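Local coordinates for Mlr3007 protein (Mesorhizobium loti, PDB 3QQM) that probably acts as a pyridoxal 5'-phosphate-dependent class-IV aminotransferase that passes the amino group of branched-chain amino acids to 2-oxoglutarate, at residues L31-H36 / G209-R213; D138-L142 / G152-V157; R146-C150 / I194-L200; V165-L171 / R189-Y195. All blocks are in the same frame, centred on the assembly; numbering follows the deposited sequence.

Contact 1 (L31-H36 / G209-R213); sequences LRFDRH and GNSLR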
# COMPACT_ATOMS: atom_id res chain seq x y z
N LEU A 31 12.04 6.76 3.38
CA LEU A 31 12.32 5.36 3.55
C LEU A 31 11.93 4.66 2.22
O LEU A 31 10.90 4.96 1.63
CB LEU A 31 11.53 4.82 4.74
CG LEU A 31 11.96 3.54 5.43
CD1 LEU A 31 13.42 3.61 5.90
CD2 LEU A 31 11.02 3.24 6.65
N ARG A 32 12.83 3.80 1.72
CA ARG A 32 12.59 3.05 0.48
C ARG A 32 12.31 3.99 -0.71
O ARG A 32 11.57 3.65 -1.62
CB ARG A 32 11.43 2.05 0.68
CG ARG A 32 11.79 0.86 1.54
CD ARG A 32 10.58 -0.03 1.83
NE ARG A 32 9.74 0.55 2.87
CZ ARG A 32 9.96 0.38 4.17
NH1 ARG A 32 10.97 -0.39 4.59
NH2 ARG A 32 9.17 0.97 5.05
N PHE A 33 12.97 5.14 -0.69
CA PHE A 33 12.80 6.18 -1.70
C PHE A 33 12.97 5.67 -3.11
O PHE A 33 12.11 5.89 -3.93
CB PHE A 33 13.76 7.35 -1.42
CG PHE A 33 13.48 8.62 -2.22
CD1 PHE A 33 12.19 8.94 -2.67
CD2 PHE A 33 14.45 9.62 -2.29
CE1 PHE A 33 11.95 10.14 -3.33
CE2 PHE A 33 14.20 10.83 -2.93
CZ PHE A 33 12.95 11.09 -3.45
N ASP A 34 14.04 4.95 -3.38
CA ASP A 34 14.26 4.47 -4.73
C ASP A 34 13.16 3.49 -5.18
O ASP A 34 12.72 3.54 -6.31
CB ASP A 34 15.67 3.92 -4.94
CG ASP A 34 16.02 2.83 -3.97
OD1 ASP A 34 15.16 2.46 -3.14
OD2 ASP A 34 17.18 2.36 -4.04
N ARG A 35 12.70 2.63 -4.29
CA ARG A 35 11.64 1.74 -4.66
C ARG A 35 10.39 2.56 -5.04
O ARG A 35 9.77 2.25 -6.03
CB ARG A 35 11.32 0.73 -3.57
CG ARG A 35 12.46 -0.29 -3.33
CD ARG A 35 12.01 -1.41 -2.42
NE ARG A 35 13.04 -2.41 -2.23
CZ ARG A 35 13.26 -3.45 -3.05
NH1 ARG A 35 12.53 -3.62 -4.15
NH2 ARG A 35 14.24 -4.31 -2.79
N HIS A 36 10.07 3.61 -4.27
CA HIS A 36 8.89 4.45 -4.56
C HIS A 36 8.97 5.14 -5.92
O HIS A 36 8.00 5.15 -6.65
CB HIS A 36 8.64 5.51 -3.47
CG HIS A 36 8.13 4.94 -2.18
ND1 HIS A 36 6.82 4.52 -2.02
CD2 HIS A 36 8.75 4.71 -1.00
CE1 HIS A 36 6.67 4.03 -0.80
NE2 HIS A 36 7.82 4.14 -0.16
N GLY A 209 1.09 -4.69 6.16
CA GLY A 209 2.09 -3.62 6.14
C GLY A 209 2.14 -2.80 4.90
O GLY A 209 1.51 -3.14 3.88
N ASN A 210 2.82 -1.66 5.01
CA ASN A 210 3.05 -0.76 3.90
C ASN A 210 4.36 -0.03 4.13
O ASN A 210 4.99 -0.17 5.18
CB ASN A 210 1.88 0.20 3.66
CG ASN A 210 1.55 1.07 4.86
OD1 ASN A 210 2.41 1.46 5.64
ND2 ASN A 210 0.29 1.42 4.96
N SER A 211 4.80 0.71 3.12
CA SER A 211 6.08 1.41 3.22
C SER A 211 6.07 2.46 4.33
O SER A 211 7.05 2.66 5.00
CB SER A 211 6.44 2.08 1.89
OG SER A 211 7.76 2.56 1.96
N LEU A 212 4.94 3.12 4.50
CA LEU A 212 4.81 4.14 5.50
C LEU A 212 4.98 3.60 6.92
O LEU A 212 5.75 4.16 7.69
CB LEU A 212 3.45 4.83 5.39
CG LEU A 212 3.17 5.86 6.47
CD1 LEU A 212 4.26 6.98 6.46
CD2 LEU A 212 1.72 6.44 6.37
N ARG A 213 4.31 2.51 7.24
CA ARG A 213 4.33 1.99 8.62
C ARG A 213 5.16 0.78 8.92
O ARG A 213 5.35 0.48 10.08
CB ARG A 213 2.89 1.68 9.07
CG ARG A 213 2.01 2.88 9.10
CD ARG A 213 0.72 2.66 9.87
NE ARG A 213 -0.09 3.89 9.89
CZ ARG A 213 0.06 4.86 10.77
NH1 ARG A 213 0.97 4.78 11.73
NH2 ARG A 213 -0.69 5.94 10.69
O HOH W 1 8.50 5.04 3.26
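One serine gathers the polar contacts here: the hydroxyl of Ser211 meets the side chains of Arg32 and His36 as well as water 1, and its backbone O meets Arg32. The site lies beside the phosphate of the pyridoxal cofactor, between the two domains of the class-IV aminotransferase fold, where the start of helix 33-47 faces the turn that follows strand 205-210. Ser211 N is hydrogen-bonded to phosphate oxygen OP2 of the modified lysine at position 118, so the same residue joins the cofactor to the first domain. Arg32, at the N-cap position of the helix and in a left-handed backbone conformation, sends its guanidinium across in two hydrogen bonds, NE to Ser211 OG (3.0 Å) and NH2 to Ser211 O (2.7 Å); its NH1 forms a salt bridge with Glu183. His36, one turn into the helix, brings the edge of its ring to the hydroxyl, with NE2 and Ser211 OG 2.6 Å apart, while ND1 is held by Glu20. Water 1 lies 2.9 Å from Ser211 OG and donates to Leu31 O at 2.9 Å. The turn itself is stabilised by an Asx motif, in which Arg213 N donates to Asn210 OD1 at 2.7 Å.

Contact 2 (D138-L142 / G152-V157); sequences DEVLL and GTITNV. With EDO (1,2-ethanediol), chain T; EDO (1,2-ethanediol), chain B.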
# COMPACT_ATOMS: atom_id res chain seq x y z
N ASP A 138 -9.40 -2.47 12.02
CA ASP A 138 -8.38 -1.45 11.81
C ASP A 138 -8.02 -1.50 10.33
O ASP A 138 -7.69 -0.46 9.71
CB ASP A 138 -7.19 -1.71 12.70
CG ASP A 138 -7.53 -1.58 14.17
OD1 ASP A 138 -7.78 -0.41 14.60
OD2 ASP A 138 -7.53 -2.61 14.88
N GLU A 139 -8.14 -2.71 9.74
CA GLU A 139 -7.88 -2.92 8.32
C GLU A 139 -8.83 -3.99 7.78
O GLU A 139 -9.18 -4.93 8.46
CB GLU A 139 -6.40 -3.28 8.09
CG GLU A 139 -5.97 -3.64 6.65
CD GLU A 139 -6.20 -2.52 5.62
OE1 GLU A 139 -7.33 -1.99 5.54
OE2 GLU A 139 -5.28 -2.25 4.81
N VAL A 140 -9.21 -3.82 6.52
CA VAL A 140 -10.13 -4.70 5.85
C VAL A 140 -9.43 -5.40 4.72
O VAL A 140 -8.80 -4.75 3.88
CB VAL A 140 -11.32 -3.85 5.29
CG1 VAL A 140 -12.32 -4.72 4.52
CG2 VAL A 140 -11.99 -3.13 6.41
N LEU A 141 -9.55 -6.72 4.67
CA LEU A 141 -8.94 -7.48 3.61
C LEU A 141 -9.95 -7.76 2.50
O LEU A 141 -11.16 -7.84 2.75
CB LEU A 141 -8.39 -8.82 4.11
CG LEU A 141 -7.41 -8.82 5.29
CD1 LEU A 141 -6.89 -10.24 5.55
CD2 LEU A 141 -6.26 -7.83 5.05
N LEU A 142 -9.44 -7.88 1.27
CA LEU A 142 -10.24 -8.20 0.10
C LEU A 142 -9.68 -9.47 -0.56
O LEU A 142 -8.46 -9.65 -0.65
CB LEU A 142 -10.20 -7.06 -0.94
CG LEU A 142 -10.76 -5.69 -0.55
CD1 LEU A 142 -9.77 -4.98 0.35
CD2 LEU A 142 -11.04 -4.86 -1.78
N GLY A 152 -4.91 -5.70 1.82
CA GLY A 152 -5.75 -4.83 2.61
C GLY A 152 -6.05 -3.60 1.75
O GLY A 152 -5.46 -3.43 0.67
N THR A 153 -6.96 -2.76 2.21
CA THR A 153 -7.27 -1.54 1.50
C THR A 153 -6.02 -0.62 1.38
O THR A 153 -5.91 0.14 0.41
CB THR A 153 -8.37 -0.74 2.21
OG1 THR A 153 -7.88 -0.21 3.46
CG2 THR A 153 -9.62 -1.63 2.45
N ILE A 154 -5.10 -0.67 2.35
CA ILE A 154 -3.90 0.18 2.27
C ILE A 154 -2.62 -0.55 2.66
O ILE A 154 -1.58 0.07 2.93
CB ILE A 154 -4.02 1.46 3.16
CG1 ILE A 154 -4.20 1.07 4.63
CG2 ILE A 154 -5.15 2.34 2.67
CD1 ILE A 154 -4.26 2.25 5.62
N THR A 155 -2.70 -1.88 2.67
CA THR A 155 -1.57 -2.70 3.06
C THR A 155 -1.53 -4.00 2.29
O THR A 155 -2.51 -4.39 1.67
CB THR A 155 -1.70 -3.10 4.54
OG1 THR A 155 -2.98 -3.70 4.75
CG2 THR A 155 -1.58 -1.91 5.50
N ASN A 156 -0.36 -4.64 2.32
CA ASN A 156 -0.18 -5.97 1.78
C ASN A 156 -0.21 -6.89 3.01
O ASN A 156 0.08 -6.45 4.12
CB ASN A 156 1.12 -6.09 1.01
CG ASN A 156 1.06 -5.40 -0.36
OD1 ASN A 156 1.81 -4.46 -0.63
ND2 ASN A 156 0.14 -5.86 -1.21
N VAL A 157 -0.55 -8.16 2.80
CA VAL A 157 -0.69 -9.16 3.87
C VAL A 157 0.51 -10.08 3.94
O VAL A 157 1.07 -10.46 2.92
CB VAL A 157 -1.95 -10.02 3.63
CG1 VAL A 157 -2.13 -11.08 4.73
CG2 VAL A 157 -3.18 -9.12 3.53
C1 EDO T . -7.42 2.93 6.68
O1 EDO T . -8.61 3.69 6.91
C2 EDO T . -7.41 1.71 7.60
O2 EDO T . -8.02 0.58 6.98
C1 EDO B . -9.18 0.64 17.90
O1 EDO B . -8.08 0.23 17.08
C2 EDO B . -10.45 -0.13 17.53
O2 EDO B . -10.19 -1.54 17.37
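Both carboxylate oxygens of Glu139 accept hydrogen bonds from the 152-155 turn. OE1 accepts from Thr153 OG1 (2.8 Å); a further bond to Glu139 OE1 comes from its own strand, from Val140 N (2.8 Å). OE2 accepts from Ile154 N (2.9 Å, nearly straight at 170°) and from Thr155 OG1 (2.7 Å), so one buried side chain satisfies two hydroxyls and a backbone amide of the turn. A 1,2-ethanediol, probably from the crystallisation liquor, places its O2 3.0 Å from Glu139 OE1, and a second donates from O1 to Asp138 OD1 at 2.6 Å. Backbone groups are met as well: Thr153 N donates to Val140 O (3.2 Å), an oxygen that Gly152 CA also approaches at 3.3 Å, and Gly152 N closes the turn on Thr155 O (2.7 Å). Outside the two segments, Thr153 O is taken by Arg122 and Ile154 O by Asn210. Leu141 and Gly152 form an antiparallel, non-hydrogen-bonded pair; a beta carbon on Gly152 would lie only 2.4 Å from Glu139 OE2. Elsewhere, Leu141 CD2 packs on Val157 CG2 at 3.7 Å. The turn joins strands 149-152 and 156-160, the two outermost strands of the six-stranded sheet, and its sequence is consistent with the signature motif of class-IV aminotransferases.

Contact 3 (R146-C150 / I194-L200); sequences RGEIC and IYSYDDL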
# COMPACT_ATOMS: atom_id res chain seq x y z
N ARG A 146 -11.65 -16.08 -6.90
CA ARG A 146 -11.32 -17.47 -6.51
C ARG A 146 -11.14 -17.60 -4.99
O ARG A 146 -10.64 -18.60 -4.49
CB ARG A 146 -10.10 -17.95 -7.29
CG ARG A 146 -10.44 -18.12 -8.79
CD ARG A 146 -9.30 -18.62 -9.63
NE ARG A 146 -8.22 -17.65 -9.63
CZ ARG A 146 -8.14 -16.58 -10.42
NH1 ARG A 146 -9.12 -16.29 -11.29
NH2 ARG A 146 -7.10 -15.76 -10.33
N GLY A 147 -11.61 -16.58 -4.26
CA GLY A 147 -11.56 -16.56 -2.79
C GLY A 147 -10.17 -16.53 -2.18
O GLY A 147 -9.98 -16.92 -1.03
N GLU A 148 -9.21 -16.05 -2.95
CA GLU A 148 -7.84 -15.94 -2.53
C GLU A 148 -7.64 -14.54 -1.98
O GLU A 148 -8.02 -13.56 -2.61
CB GLU A 148 -6.91 -16.21 -3.72
CG GLU A 148 -7.12 -17.64 -4.30
CD GLU A 148 -6.58 -17.85 -5.71
OE1 GLU A 148 -6.21 -16.87 -6.42
OE2 GLU A 148 -6.58 -19.03 -6.12
N ILE A 149 -7.07 -14.46 -0.79
CA ILE A 149 -6.80 -13.19 -0.18
C ILE A 149 -5.78 -12.49 -1.03
O ILE A 149 -4.79 -13.12 -1.47
CB ILE A 149 -6.22 -13.34 1.24
CG1 ILE A 149 -7.29 -13.85 2.19
CG2 ILE A 149 -5.67 -11.99 1.75
CD1 ILE A 149 -8.46 -12.85 2.42
N CYS A 150 -6.00 -11.21 -1.26
CA CYS A 150 -5.08 -10.42 -2.04
C CYS A 150 -4.28 -9.40 -1.20
O CYS A 150 -3.02 -9.42 -1.17
CB CYS A 150 -5.85 -9.66 -3.12
SG CYS A 150 -6.74 -10.68 -4.37
N ILE A 194 -0.42 -18.38 -2.10
CA ILE A 194 -1.84 -18.25 -2.34
C ILE A 194 -2.58 -18.83 -1.14
O ILE A 194 -2.27 -19.92 -0.67
CB ILE A 194 -2.26 -19.02 -3.59
CG1 ILE A 194 -1.42 -18.58 -4.79
CG2 ILE A 194 -3.73 -18.81 -3.88
CD1 ILE A 194 -1.66 -19.46 -6.05
N TYR A 195 -3.54 -18.08 -0.63
CA TYR A 195 -4.32 -18.55 0.51
C TYR A 195 -5.63 -17.77 0.66
O TYR A 195 -5.77 -16.66 0.18
CB TYR A 195 -3.48 -18.53 1.80
CG TYR A 195 -2.74 -17.23 2.10
CD1 TYR A 195 -3.41 -16.10 2.56
CD2 TYR A 195 -1.37 -17.17 2.03
CE1 TYR A 195 -2.71 -14.93 2.87
CE2 TYR A 195 -0.67 -16.01 2.37
CZ TYR A 195 -1.33 -14.90 2.77
OH TYR A 195 -0.61 -13.77 3.07
N SER A 196 -6.59 -18.41 1.32
CA SER A 196 -7.90 -17.85 1.58
C SER A 196 -7.98 -17.27 2.97
O SER A 196 -7.06 -17.42 3.76
CB SER A 196 -8.94 -18.95 1.50
OG SER A 196 -8.74 -19.85 2.55
N TYR A 197 -9.12 -16.67 3.29
CA TYR A 197 -9.32 -16.11 4.61
C TYR A 197 -9.25 -17.20 5.63
O TYR A 197 -8.61 -17.06 6.67
CB TYR A 197 -10.68 -15.41 4.74
CG TYR A 197 -10.75 -14.52 5.94
CD1 TYR A 197 -9.99 -13.36 5.98
CD2 TYR A 197 -11.63 -14.77 7.00
CE1 TYR A 197 -10.03 -12.49 7.05
CE2 TYR A 197 -11.70 -13.88 8.11
CZ TYR A 197 -10.88 -12.74 8.11
OH TYR A 197 -10.85 -11.81 9.14
N ASP A 198 -9.89 -18.31 5.31
CA ASP A 198 -9.94 -19.44 6.23
C ASP A 198 -8.53 -20.02 6.53
O ASP A 198 -8.25 -20.38 7.66
CB ASP A 198 -10.86 -20.52 5.68
CG ASP A 198 -11.16 -21.56 6.70
OD1 ASP A 198 -11.98 -21.31 7.62
OD2 ASP A 198 -10.58 -22.65 6.57
N ASP A 199 -7.67 -20.11 5.51
CA ASP A 199 -6.29 -20.58 5.71
C ASP A 199 -5.55 -19.70 6.72
O ASP A 199 -4.75 -20.19 7.48
CB ASP A 199 -5.49 -20.53 4.39
CG ASP A 199 -5.98 -21.51 3.37
OD1 ASP A 199 -6.52 -22.57 3.79
OD2 ASP A 199 -5.79 -21.25 2.15
N LEU A 200 -5.79 -18.38 6.67
CA LEU A 200 -5.16 -17.43 7.59
C LEU A 200 -5.42 -17.75 9.05
O LEU A 200 -4.63 -17.39 9.91
CB LEU A 200 -5.61 -16.00 7.32
CG LEU A 200 -5.02 -15.35 6.08
CD1 LEU A 200 -5.53 -13.94 5.92
CD2 LEU A 200 -3.49 -15.34 6.17
O HOH W 2 -11.29 -16.20 1.29
O HOH W 3 -3.59 -15.50 -2.02
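A capping box formed by Ser196 and Asp199 starts the short, weakly bonded helix 197-200, and the chain leading into it runs along residues 147-149. Ile194 begins the contact at the exposed margin, its CG2 3.5 Å from Glu148 CD. Tyr195 supplies the direct backbone link: its O accepts from Ile149 N at 2.7 Å and also receives a CA-H...O contact from Glu148 CA (3.5 Å). Its N donates to water 3 (2.9 Å), which in turn donates to Ile149 O (2.7 Å). In the ring, Tyr195 CD1 lies 4.2 Å from Ile149 CB. The Tyr195 hydroxyl is bonded to Ala167 O. At Ser196 the backbones are close, with CA 4.5 Å from Glu148 CA and CB 3.4 Å from Gly147 O. The capping box is reciprocal: Ser196 OG accepts from Asp199 N (3.2 Å), and Ser196 N donates to Asp199 OD2 (3.1 Å). Tyr197 turns the edge of its ring to Ile149, CD1 to CD1 at 3.9 Å, and its hydroxyl is hydrogen-bonded to O of Val221, the C-terminal residue; water 2 bridges Tyr197 N (3.0 Å) and Gly147 O (2.8 Å). Leu200, packed against Ala159 and Leu220 of the large sheet, adds to the apolar setting of Ile149, which also touches Leu103; Leu200 CD1 lies 4.1 Å from Ile149 CG1.

Contact 4 (V165-L171 / R189-Y195); sequences VLATPRL and RAEEAIY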
# COMPACT_ATOMS: atom_id res chain seq x y z
N VAL A 165 8.76 -17.73 7.51
CA VAL A 165 8.68 -17.04 6.24
C VAL A 165 7.35 -16.28 6.18
O VAL A 165 6.34 -16.79 6.61
CB VAL A 165 8.80 -18.03 5.07
CG1 VAL A 165 8.50 -17.32 3.75
CG2 VAL A 165 10.18 -18.65 5.04
N LEU A 166 7.40 -15.04 5.70
CA LEU A 166 6.21 -14.21 5.56
C LEU A 166 5.56 -14.48 4.19
O LEU A 166 5.99 -13.96 3.16
CB LEU A 166 6.58 -12.73 5.75
CG LEU A 166 7.11 -12.38 7.18
CD1 LEU A 166 7.79 -11.00 7.21
CD2 LEU A 166 6.05 -12.48 8.27
N ALA A 167 4.55 -15.34 4.18
CA ALA A 167 3.83 -15.72 2.97
C ALA A 167 2.92 -14.58 2.62
O ALA A 167 2.12 -14.17 3.45
CB ALA A 167 3.04 -17.03 3.18
N THR A 168 3.08 -14.03 1.42
CA THR A 168 2.30 -12.89 0.96
C THR A 168 1.65 -13.26 -0.38
O THR A 168 2.29 -13.95 -1.19
CB THR A 168 3.21 -11.65 0.81
OG1 THR A 168 2.40 -10.48 0.69
CG2 THR A 168 4.15 -11.77 -0.42
N PRO A 169 0.40 -12.83 -0.62
CA PRO A 169 -0.27 -13.20 -1.85
C PRO A 169 0.53 -12.91 -3.14
O PRO A 169 1.10 -11.82 -3.30
CB PRO A 169 -1.55 -12.39 -1.79
CG PRO A 169 -1.85 -12.30 -0.38
CD PRO A 169 -0.53 -12.09 0.26
N ARG A 170 0.53 -13.89 -4.03
CA ARG A 170 1.21 -13.81 -5.32
C ARG A 170 0.54 -12.73 -6.12
O ARG A 170 -0.67 -12.61 -6.11
CB ARG A 170 1.15 -15.16 -6.03
CG ARG A 170 2.20 -15.35 -7.07
CD ARG A 170 2.30 -16.80 -7.54
NE ARG A 170 1.22 -17.17 -8.44
CZ ARG A 170 1.02 -18.39 -8.93
NH1 ARG A 170 1.77 -19.41 -8.53
NH2 ARG A 170 0.03 -18.60 -9.77
N LEU A 171 1.34 -11.97 -6.85
CA LEU A 171 0.87 -10.83 -7.60
C LEU A 171 -0.30 -11.12 -8.59
O LEU A 171 -1.23 -10.30 -8.69
CB LEU A 171 2.03 -10.19 -8.35
CG LEU A 171 1.77 -8.77 -8.82
CD1 LEU A 171 1.47 -7.86 -7.60
CD2 LEU A 171 2.99 -8.26 -9.63
N ARG A 189 12.76 -12.46 3.04
CA ARG A 189 11.94 -12.55 4.25
C ARG A 189 10.50 -12.92 3.94
O ARG A 189 9.83 -13.57 4.73
CB ARG A 189 11.96 -11.24 5.01
CG ARG A 189 13.32 -10.85 5.46
CD ARG A 189 13.28 -9.60 6.28
NE ARG A 189 14.62 -9.26 6.67
CZ ARG A 189 15.28 -9.86 7.66
NH1 ARG A 189 14.73 -10.85 8.37
NH2 ARG A 189 16.51 -9.47 7.94
N ALA A 190 10.00 -12.47 2.79
CA ALA A 190 8.67 -12.80 2.36
C ALA A 190 8.76 -13.70 1.12
O ALA A 190 9.77 -13.68 0.41
CB ALA A 190 7.89 -11.54 2.07
N GLU A 191 7.72 -14.49 0.88
CA GLU A 191 7.64 -15.36 -0.29
C GLU A 191 6.23 -15.31 -0.82
O GLU A 191 5.28 -15.15 -0.07
CB GLU A 191 8.00 -16.80 0.03
CG GLU A 191 9.48 -17.04 0.25
CD GLU A 191 9.80 -18.45 0.70
OE1 GLU A 191 8.86 -19.31 0.70
OE2 GLU A 191 10.99 -18.71 1.05
N GLU A 192 6.11 -15.44 -2.13
CA GLU A 192 4.81 -15.43 -2.74
C GLU A 192 4.04 -16.71 -2.43
O GLU A 192 4.63 -17.79 -2.26
CB GLU A 192 4.89 -15.15 -4.25
CG GLU A 192 5.18 -13.66 -4.56
CD GLU A 192 5.02 -13.32 -6.03
OE1 GLU A 192 5.55 -14.09 -6.83
OE2 GLU A 192 4.37 -12.29 -6.36
N ALA A 193 2.74 -16.57 -2.28
CA ALA A 193 1.89 -17.70 -1.95
C ALA A 193 0.44 -17.38 -2.23
O ALA A 193 0.11 -16.27 -2.57
CB ALA A 193 2.10 -18.13 -0.47
N ILE A 194 -0.42 -18.38 -2.10
CA ILE A 194 -1.84 -18.25 -2.34
C ILE A 194 -2.58 -18.83 -1.14
O ILE A 194 -2.27 -19.92 -0.67
CB ILE A 194 -2.26 -19.02 -3.59
CG1 ILE A 194 -1.42 -18.58 -4.79
CG2 ILE A 194 -3.73 -18.81 -3.88
CD1 ILE A 194 -1.66 -19.46 -6.05
N TYR A 195 -3.54 -18.08 -0.63
CA TYR A 195 -4.32 -18.55 0.51
C TYR A 195 -5.63 -17.77 0.66
O TYR A 195 -5.77 -16.66 0.18
CB TYR A 195 -3.48 -18.53 1.80
CG TYR A 195 -2.74 -17.23 2.10
CD1 TYR A 195 -3.41 -16.10 2.56
CD2 TYR A 195 -1.37 -17.17 2.03
CE1 TYR A 195 -2.71 -14.93 2.87
CE2 TYR A 195 -0.67 -16.01 2.37
CZ TYR A 195 -1.33 -14.90 2.77
OH TYR A 195 -0.61 -13.77 3.07
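Backbone hydrogen bonding joins 166-169 and 190-193 as a two-stranded parallel sheet. Leu166 N donates to Arg189 O (3.0 Å) and Leu166 O accepts from Glu191 N (2.9 Å); Thr168 N and O repeat the pattern with Glu191 O and Ala193 N (both 2.9 Å), and Arg170 N ends it on Ala193 O (2.8 Å). Because the bonds fall on alternate residues, Pro169, which has no amide hydrogen, is accommodated without costing a hydrogen bond to 190-193. The strands cross at -43°, with an axis separation of 4.4 Å at closest. Two side chains add polar bonds to backbone: Tyr195 OH donates to Ala167 O (2.8 Å), and Glu192 OE2 accepts from Leu171 N (3.1 Å). Apolar contacts centre on Ala167, Ala190, Ala193 and the Tyr195 ring: Ala167 CB meets Ala193 CB and Tyr195 CE2, each at 3.9 Å, Leu166 CB lies 4.1 Å from Ala190 CB, and Pro169 CD lies 3.9 Å from Tyr195 CZ. Ile194 CD1 sits over a face of the Arg170 guanidinium, 4.1 Å from CZ, while Arg170 NH2 is paired with Asp172. The two strands are the beta elements of a beta-alpha-beta unit: helix 179-186 packs on Ala190 through Leu184 and Leu185 and reaches Glu192 by a salt bridge from Arg181, while strand 156-160 touches Leu166, Thr168 and Tyr195.

In the fold
From the N terminus, residues 31-36 open contact 1, which closes only at 209-213 and so encloses the other three, tying the first domain to the second. Contact 2 opens at 138-142; before it closes at 152-157, contact 3 has begun at 146-150, so these two cross, and strand 139-143 pairs with 149-152 between them. Contact 4 follows contact 2 in series and is nested within contact 3, with which it shares Ile194 and Tyr195. Contacts 1 and 2 meet through neighbouring strands 205-210 and 156-160, where Gly209 faces Asn156. Val157 O of contact 2 is hydrogen-bonded to Thr168 OG1 of contact 4, linking the large sheet to the small parallel one.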